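Local coordinates for cytochrome c552 (Thermochromatium tepidum, PDB 5ZE8), which is a low-potential cytochrome that carries five covalently attached heme c groups and probably transfers electrons in a thermophilic purple sulfur photosynthetic bacterium, at residues A[36-41]-A[108-113]. Numbering follows the deposited sequence.
Sequences PIHRVS and ARDQTT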
loop_
_atom_site.group_PDB
_atom_site.type_symbol
_atom_site.label_atom_id
_atom_site.label_comp_id
_atom_site.label_asym_id
_atom_site.label_seq_id
_atom_site.Cartn_x
_atom_site.Cartn_y
_atom_site.Cartn_z
ATOM N N PRO A 36 17.802 -17.660 15.312
ATOM C CA PRO A 36 18.145 -16.977 14.068
ATOM C C PRO A 36 17.508 -15.636 14.125
ATOM O O PRO A 36 16.458 -15.470 14.776
ATOM C CB PRO A 36 17.512 -17.809 12.999
ATOM C CG PRO A 36 16.321 -18.402 13.627
ATOM C CD PRO A 36 16.661 -18.564 15.090
ATOM N N ILE A 37 18.188 -14.713 13.469
ATOM C CA ILE A 37 17.797 -13.328 13.467
ATOM C C ILE A 37 16.360 -13.093 13.017
ATOM O O ILE A 37 15.681 -12.236 13.532
ATOM C CB ILE A 37 18.836 -12.491 12.687
ATOM C CG1 ILE A 37 18.481 -11.005 12.638
ATOM C CG2 ILE A 37 18.877 -12.902 11.237
ATOM C CD1 ILE A 37 18.384 -10.416 14.008
ATOM N N HIS A 38 15.884 -13.864 12.052
ATOM C CA HIS A 38 14.504 -13.634 11.538
ATOM C C HIS A 38 13.436 -14.011 12.503
ATOM O O HIS A 38 12.245 -13.727 12.260
ATOM C CB HIS A 38 14.264 -14.315 10.187
ATOM C CG HIS A 38 14.146 -15.803 10.213
ATOM N ND1 HIS A 38 15.261 -16.606 10.118
ATOM C CD2 HIS A 38 13.082 -16.628 10.270
ATOM C CE1 HIS A 38 14.877 -17.873 10.143
ATOM N NE2 HIS A 38 13.555 -17.912 10.235
ATOM N N ARG A 39 13.813 -14.683 13.618
ATOM C CA ARG A 39 12.790 -14.969 14.642
ATOM C C ARG A 39 12.938 -14.069 15.881
ATOM O O ARG A 39 12.222 -14.279 16.905
ATOM C CB ARG A 39 12.833 -16.482 15.032
ATOM C CG ARG A 39 12.008 -17.415 14.139
ATOM C CD ARG A 39 11.832 -18.825 14.770
ATOM N NE ARG A 39 12.151 -19.842 13.733
ATOM C CZ ARG A 39 13.096 -20.780 13.771
ATOM N NH1 ARG A 39 13.884 -21.028 14.851
ATOM N NH2 ARG A 39 13.226 -21.560 12.701
ATOM N N VAL A 40 13.790 -13.070 15.807
ATOM C CA VAL A 40 13.923 -12.035 16.858
ATOM C C VAL A 40 12.744 -11.049 16.822
ATOM O O VAL A 40 12.462 -10.407 15.774
ATOM C CB VAL A 40 15.245 -11.280 16.736
ATOM C CG1 VAL A 40 15.268 -10.112 17.743
ATOM C CG2 VAL A 40 16.388 -12.185 17.018
ATOM N N SER A 41 12.046 -10.900 17.964
ATOM C CA SER A 41 10.867 -10.042 18.037
ATOM C C SER A 41 11.264 -8.593 17.925
ATOM O O SER A 41 12.244 -8.109 18.501
ATOM C CB SER A 41 10.154 -10.212 19.391
ATOM O OG SER A 41 9.072 -9.309 19.500
ATOM N N ALA A 108 6.676 -17.489 6.116
ATOM C CA ALA A 108 7.014 -18.130 4.862
ATOM C C ALA A 108 8.483 -18.587 4.915
ATOM O O ALA A 108 8.811 -19.667 4.442
ATOM C CB ALA A 108 6.811 -17.147 3.797
ATOM N N ARG A 109 9.364 -17.826 5.575
ATOM C CA ARG A 109 10.791 -18.220 5.643
ATOM C C ARG A 109 10.994 -19.525 6.421
ATOM O O ARG A 109 11.918 -20.294 6.074
ATOM C CB ARG A 109 11.611 -17.117 6.284
ATOM C CG ARG A 109 13.101 -17.348 6.242
ATOM C CD ARG A 109 13.725 -16.063 6.583
ATOM N NE ARG A 109 15.172 -16.130 6.609
ATOM C CZ ARG A 109 15.924 -15.072 6.752
ATOM N NH1 ARG A 109 15.365 -13.859 6.894
ATOM N NH2 ARG A 109 17.275 -15.275 6.759
ATOM N N ASP A 110 10.096 -19.814 7.341
ATOM C CA ASP A 110 10.117 -21.029 8.139
ATOM C C ASP A 110 9.169 -22.108 7.602
ATOM O O ASP A 110 8.987 -23.183 8.238
ATOM C CB ASP A 110 9.739 -20.674 9.605
ATOM C CG ASP A 110 10.856 -20.054 10.344
ATOM O OD1 ASP A 110 12.011 -20.038 9.810
ATOM O OD2 ASP A 110 10.580 -19.453 11.431
ATOM N N GLN A 111 8.601 -21.913 6.393
ATOM C CA GLN A 111 7.641 -22.896 5.797
ATOM C C GLN A 111 6.517 -23.264 6.747
ATOM O O GLN A 111 6.170 -24.475 6.883
ATOM C CB GLN A 111 8.353 -24.176 5.260
ATOM C CG GLN A 111 7.621 -24.939 4.127
ATOM C CD GLN A 111 7.606 -24.275 2.778
ATOM O OE1 GLN A 111 6.732 -24.634 1.939
ATOM N NE2 GLN A 111 8.516 -23.382 2.500
ATOM N N THR A 112 5.892 -22.276 7.363
ATOM C CA THR A 112 4.740 -22.517 8.249
ATOM C C THR A 112 3.579 -21.590 7.944
ATOM O O THR A 112 3.833 -20.424 7.533
ATOM C CB THR A 112 5.135 -22.381 9.720
ATOM O OG1 THR A 112 4.000 -22.701 10.566
ATOM C CG2 THR A 112 5.612 -21.015 10.096
ATOM N N THR A 113 2.371 -22.087 8.133
ATOM C CA THR A 113 1.149 -21.348 7.902
ATOM C C THR A 113 0.433 -21.018 9.206
ATOM O O THR A 113 -0.585 -20.345 9.170
ATOM C CB THR A 113 0.183 -22.005 6.893
ATOM O OG1 THR A 113 -0.387 -23.213 7.476
ATOM C CG2 THR A 113 0.927 -22.401 5.658
#
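A His-carboxylate hydrogen bond and a salt bridge meet on Asp110, just past the C-terminal end of helix 105-109, and tie His38 and Arg39 of the 3-10 turn 37-39 to that helix end. An aspartate suits the place because its two oxygens serve two donors. His38 NE2 donates to Asp110 OD1 at 2.7 Å, the acceptor close to the ring plane and the donor on the syn side of OD1, somewhat tilted from the carboxylate plane. Asp110 OD2 takes the NE of Arg39 at 2.8 Å in a nearly straight bond (170°); OD2 lies in the plane of the Arg39 guanidinium, whereas NE comes from above the carboxylate plane. A weak bond from Arg39 NH2 reaches OD1, and Tyr121 adds a hydrogen bond to OD2, so both oxygens are gripped. The histidine offers an N-H at its edge and a flat face to Arg109, whose extended chain (chi1 -173°) lays CD 3.8 Å from the ring centroid in a CH-pi contact and stacks the flat guanidinium, planes 8° apart. The Thr132 hydroxyl holds its NH1, the Ser156 backbone carbonyl its NH2. Replacing His38 with an alanine would probably leave Asp110 OD1 without its strong donor and Arg109 without the ring it stacks on. Gln111, at positive phi, completes the Schellman motif that ends this helix, with Asp110 the first residue past its last turn.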